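Local coordinates for GGDEF and EAL domain-containing protein (Vibrio cholerae O1 str. 2010EL-1786, PDB 6PWK) that binds the second messenger cyclic di-GMP and probably acts as a receptor in the control of large adhesins and biofilm formation, at residues A[139-144]-A[172-177]; A[255-260]-A[299-304]. All blocks are in the same frame, centred on the assembly; numbering follows the deposited sequence.

How the interactions relate
The two interactions lie in different domains, on opposite sides of the chain's centre. Their centres are about 40 Å apart and their nearest atoms about 25 Å apart, so they do not touch. Interaction 1 pairs the strands of a beta-alpha-beta unit in the GGDEF domain. Interaction 2 packs a helix against a strand of the EAL domain. Neither V140 nor V256 touches cyclic di-GMP with its side chain: V140 is about 10 Å from one molecule, V256 about 7 Å from another. The strand of interaction 2 also carries E304, a magnesium ligand, though E304 does not touch the helix. Interaction 1 is held mainly by backbone and polar side-chain bonds, interaction 2 by apolar contact.

Interaction 1 (A[139-144]-A[172-177]); sequences VVSNKR and FISSDT
V139 and F172 are neighbours in a parallel strand pair, the two strands of a beta-alpha-beta unit in the GGDEF domain. Helix 148-164 connects them, and V140 and I173 rest on it. I173 N donates to V139 O at 3.2 Å, and S175 N donates to S141 O at 2.8 Å. On the other face of the sheet, V139 CG2 meets F172 CD2, and the two side chains cross at about a right angle. The F172 ring also makes a cation-pi contact with K110.

K143 runs back over the end of the second strand. K143 CB lies 3.7 Å from D176 OD2. CG passes S174 OG, and CD is about equally near S174 OG and D176 OD2. CE is still beside S174 OG. A bend at chi4 (84°) then turns NZ to two hydroxyls. K143 NZ donates to S174 OG at 3.1 Å. K143 NZ also donates to S141 OG at 2.7 Å. It lies near the plane of the F172 ring, at its edge. S174 OG in turn donates to D176 OD1, which it meets from above the carboxylate plane. R144 crosses D176 at about a right angle, with R144 NE 3.4 Å from D176 CB. The chain leaves the sheet in a type I turn from S174 to T177. Here S175 OG takes K143 N at 2.8 Å and, weakly, R144 N at 2.9 Å.

Interaction 2 (A[255-260]-A[299-304]); sequences RVIQQL and NLLHFE. With MG (magnesium ion), chain E.
L260 and L301 share the same torsion pattern. In each, chi1 sets CG anti to the carbonyl carbon, at -68° in L260 and -74° in L301. A near-anti chi2 in both then carries CD1 onward. The two side chains cross obliquely, and L260 CD1 comes to 3.7 Å from L301 CD2. That same L301 CD2 also has V256 CG1 4.0 Å away, where the two side chains slide past each other in opposite directions. The other branch, L301 CD1, meets I257 CG1 at 3.9 Å, the side chains crossing at about a right angle. L301 therefore divides its two methyls among three residues of the helix. L260 CD1 also meets the residue just before the strand, L300, at CB (3.9 Å) and at O (3.8 Å).

Helix 245-261 runs nearly antiparallel to strand 301-305, with 159° between the short segments. This is the usual relation of helix and strand in a beta/alpha barrel, the fold of EAL domains. The helix also covers the neighbouring strand 269-272, as V256 touches L269 and I271. L301 touches I271 and L291 as well.

Further along the strand, E304 takes no part in the helix contact. E304 OE1 binds the magnesium ion at 2.2 Å, and E218, N272 and D334 are ligands too. Its OE2 is held by a salt bridge to K355 and a hydrogen bond with Y353 OH. Aliphatic contacts, mostly between buried side chains, make up the join. With no hydrogen bond across it, helix and strand are held here by apolar packing alone, while the metal-binding carboxylate lies elsewhere on the same strand.

Interaction 1 (A[139-144]-A[172-177])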
# COMPACT_ATOMS: atom_id res chain seq x y z
N VAL A 139 21.14 -13.23 12.58
CA VAL A 139 21.91 -14.45 12.41
C VAL A 139 21.48 -15.45 13.47
O VAL A 139 21.25 -15.07 14.63
CB VAL A 139 23.43 -14.20 12.47
CG1 VAL A 139 23.85 -13.18 11.41
CG2 VAL A 139 23.85 -13.71 13.84
N VAL A 140 21.33 -16.71 13.08
CA VAL A 140 21.04 -17.79 14.02
C VAL A 140 22.00 -18.94 13.75
O VAL A 140 22.36 -19.21 12.60
CB VAL A 140 19.57 -18.26 13.97
CG1 VAL A 140 18.68 -17.24 13.28
CG2 VAL A 140 19.43 -19.64 13.32
N SER A 141 22.43 -19.60 14.82
CA SER A 141 23.27 -20.78 14.74
C SER A 141 22.43 -22.01 15.07
O SER A 141 21.75 -22.04 16.10
CB SER A 141 24.46 -20.69 15.70
OG SER A 141 24.03 -20.79 17.05
N ASN A 142 22.48 -23.01 14.19
CA ASN A 142 21.70 -24.23 14.38
C ASN A 142 22.50 -25.17 15.27
O ASN A 142 23.46 -25.81 14.82
CB ASN A 142 21.38 -24.88 13.04
CG ASN A 142 20.18 -25.81 13.12
OD1 ASN A 142 19.28 -25.61 13.93
ND2 ASN A 142 20.18 -26.83 12.27
N LYS A 143 22.12 -25.25 16.54
CA LYS A 143 22.75 -26.15 17.51
C LYS A 143 21.81 -27.25 17.97
O LYS A 143 22.14 -28.00 18.89
CB LYS A 143 23.27 -25.35 18.71
CG LYS A 143 24.24 -24.24 18.33
CD LYS A 143 25.13 -23.86 19.51
CE LYS A 143 26.01 -22.65 19.20
NZ LYS A 143 25.30 -21.36 19.40
N ARG A 144 20.63 -27.37 17.35
CA ARG A 144 19.72 -28.48 17.57
C ARG A 144 19.12 -28.87 16.22
O ARG A 144 19.26 -28.15 15.23
CB ARG A 144 18.61 -28.12 18.57
CG ARG A 144 19.09 -27.91 20.00
CD ARG A 144 17.93 -27.65 20.95
NE ARG A 144 18.38 -27.57 22.34
CZ ARG A 144 17.57 -27.38 23.38
NH1 ARG A 144 16.27 -27.25 23.19
NH2 ARG A 144 18.07 -27.32 24.60
N PHE A 172 21.55 -11.91 17.29
CA PHE A 172 21.99 -13.30 17.38
C PHE A 172 21.05 -14.09 18.27
O PHE A 172 20.81 -13.71 19.42
CB PHE A 172 23.42 -13.39 17.91
CG PHE A 172 24.03 -14.77 17.81
CD1 PHE A 172 23.74 -15.74 18.75
CD2 PHE A 172 24.91 -15.08 16.79
CE1 PHE A 172 24.30 -17.00 18.66
CE2 PHE A 172 25.47 -16.34 16.69
CZ PHE A 172 25.17 -17.30 17.63
N ILE A 173 20.51 -15.18 17.74
CA ILE A 173 19.72 -16.15 18.51
C ILE A 173 20.24 -17.54 18.17
O ILE A 173 20.41 -17.87 16.99
CB ILE A 173 18.22 -16.05 18.20
CG1 ILE A 173 17.69 -14.65 18.51
CG2 ILE A 173 17.44 -17.09 18.99
CD1 ILE A 173 16.19 -14.51 18.29
N SER A 174 20.50 -18.35 19.18
CA SER A 174 20.91 -19.72 18.96
C SER A 174 19.69 -20.63 18.93
O SER A 174 18.71 -20.39 19.64
CB SER A 174 21.89 -20.18 20.04
OG SER A 174 22.28 -21.53 19.83
N SER A 175 19.75 -21.66 18.08
CA SER A 175 18.59 -22.53 17.90
C SER A 175 18.20 -23.27 19.17
O SER A 175 17.07 -23.76 19.27
CB SER A 175 18.85 -23.54 16.78
OG SER A 175 19.43 -24.72 17.30
N ASP A 176 19.10 -23.36 20.14
CA ASP A 176 18.84 -24.03 21.40
C ASP A 176 18.26 -23.10 22.46
O ASP A 176 18.12 -23.50 23.62
CB ASP A 176 20.12 -24.69 21.93
CG ASP A 176 21.29 -23.72 22.00
OD1 ASP A 176 21.06 -22.50 21.97
OD2 ASP A 176 22.45 -24.19 22.09
N THR A 177 17.93 -21.86 22.09
CA THR A 177 17.51 -20.86 23.07
C THR A 177 16.23 -21.28 23.78
O THR A 177 15.38 -21.98 23.22
CB THR A 177 17.30 -19.50 22.39
OG1 THR A 177 16.97 -18.52 23.38
CG2 THR A 177 16.17 -19.58 21.37

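Interaction 2 (A[255-260]-A[299-304])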
# COMPACT_ATOMS: atom_id res chain seq x y z
N ARG A 255 -7.21 1.34 27.44
CA ARG A 255 -6.86 1.03 28.82
C ARG A 255 -6.28 2.24 29.53
O ARG A 255 -6.56 2.47 30.72
CB ARG A 255 -5.87 -0.14 28.86
CG ARG A 255 -6.44 -1.44 28.32
CD ARG A 255 -7.33 -2.14 29.35
NE ARG A 255 -6.56 -2.99 30.25
CZ ARG A 255 -6.15 -2.62 31.47
NH1 ARG A 255 -6.45 -1.42 31.93
NH2 ARG A 255 -5.46 -3.47 32.21
N VAL A 256 -5.48 3.04 28.83
CA VAL A 256 -4.90 4.24 29.44
C VAL A 256 -5.99 5.26 29.75
O VAL A 256 -5.99 5.88 30.82
CB VAL A 256 -3.81 4.83 28.52
CG1 VAL A 256 -3.43 6.23 28.99
CG2 VAL A 256 -2.59 3.92 28.50
N ILE A 257 -6.94 5.45 28.83
CA ILE A 257 -8.00 6.43 29.05
C ILE A 257 -8.90 6.00 30.20
O ILE A 257 -9.36 6.84 30.99
CB ILE A 257 -8.80 6.64 27.75
CG1 ILE A 257 -7.95 7.40 26.73
CG2 ILE A 257 -10.10 7.40 28.02
CD1 ILE A 257 -8.63 7.63 25.40
N GLN A 258 -9.15 4.69 30.34
CA GLN A 258 -9.89 4.20 31.50
C GLN A 258 -9.22 4.62 32.80
O GLN A 258 -9.89 5.04 33.75
CB GLN A 258 -10.00 2.67 31.44
CG GLN A 258 -10.80 2.12 30.28
CD GLN A 258 -10.62 0.62 30.13
OE1 GLN A 258 -10.32 -0.08 31.09
NE2 GLN A 258 -10.81 0.12 28.91
N GLN A 259 -7.89 4.53 32.86
CA GLN A 259 -7.17 4.94 34.06
C GLN A 259 -7.30 6.43 34.32
O GLN A 259 -7.44 6.86 35.47
CB GLN A 259 -5.69 4.54 33.95
CG GLN A 259 -5.43 3.07 34.22
CD GLN A 259 -5.71 2.69 35.66
OE1 GLN A 259 -5.64 3.53 36.56
NE2 GLN A 259 -6.03 1.42 35.89
N LEU A 260 -7.27 7.24 33.25
CA LEU A 260 -7.45 8.68 33.43
C LEU A 260 -8.88 9.01 33.83
O LEU A 260 -9.11 9.95 34.61
CB LEU A 260 -7.05 9.42 32.15
CG LEU A 260 -5.56 9.39 31.80
CD1 LEU A 260 -5.29 10.22 30.56
CD2 LEU A 260 -4.73 9.89 32.98
N ASN A 299 -6.49 16.54 27.59
CA ASN A 299 -5.31 17.34 27.88
C ASN A 299 -4.22 16.56 28.59
O ASN A 299 -3.10 17.06 28.71
CB ASN A 299 -5.70 18.57 28.70
CG ASN A 299 -6.53 18.22 29.92
OD1 ASN A 299 -7.76 18.21 29.86
ND2 ASN A 299 -5.87 17.94 31.03
N LEU A 300 -4.52 15.35 29.07
CA LEU A 300 -3.56 14.53 29.79
C LEU A 300 -2.98 13.40 28.94
O LEU A 300 -2.40 12.46 29.48
CB LEU A 300 -4.21 13.94 31.05
CG LEU A 300 -4.73 14.93 32.09
CD1 LEU A 300 -5.54 14.21 33.16
CD2 LEU A 300 -3.58 15.69 32.73
N LEU A 301 -3.12 13.49 27.62
CA LEU A 301 -2.66 12.45 26.71
C LEU A 301 -1.59 13.01 25.78
O LEU A 301 -1.85 13.95 25.02
CB LEU A 301 -3.82 11.87 25.89
CG LEU A 301 -4.79 10.94 26.60
CD1 LEU A 301 -5.95 10.58 25.69
CD2 LEU A 301 -4.08 9.68 27.07
N HIS A 302 -0.39 12.44 25.85
CA HIS A 302 0.69 12.73 24.92
C HIS A 302 0.91 11.50 24.05
O HIS A 302 1.13 10.40 24.57
CB HIS A 302 1.98 13.10 25.66
CG HIS A 302 1.92 14.42 26.37
ND1 HIS A 302 3.00 14.95 27.03
CD2 HIS A 302 0.90 15.30 26.52
CE1 HIS A 302 2.66 16.11 27.56
NE2 HIS A 302 1.39 16.35 27.27
N PHE A 303 0.84 11.68 22.74
CA PHE A 303 1.03 10.58 21.80
C PHE A 303 2.47 10.60 21.30
O PHE A 303 2.89 11.56 20.64
CB PHE A 303 0.05 10.67 20.64
CG PHE A 303 -1.37 10.34 21.02
CD1 PHE A 303 -1.78 9.02 21.10
CD2 PHE A 303 -2.28 11.34 21.32
CE1 PHE A 303 -3.08 8.70 21.47
CE2 PHE A 303 -3.57 11.03 21.68
CZ PHE A 303 -3.98 9.71 21.76
N GLU A 304 3.23 9.56 21.62
CA GLU A 304 4.64 9.47 21.27
C GLU A 304 4.75 8.82 19.89
O GLU A 304 4.46 7.63 19.73
CB GLU A 304 5.41 8.69 22.32
CG GLU A 304 6.87 9.12 22.45
CD GLU A 304 7.40 8.95 23.86
OE1 GLU A 304 8.02 7.91 24.15
OE2 GLU A 304 7.19 9.87 24.68
MG MG E . 8.82 6.03 23.46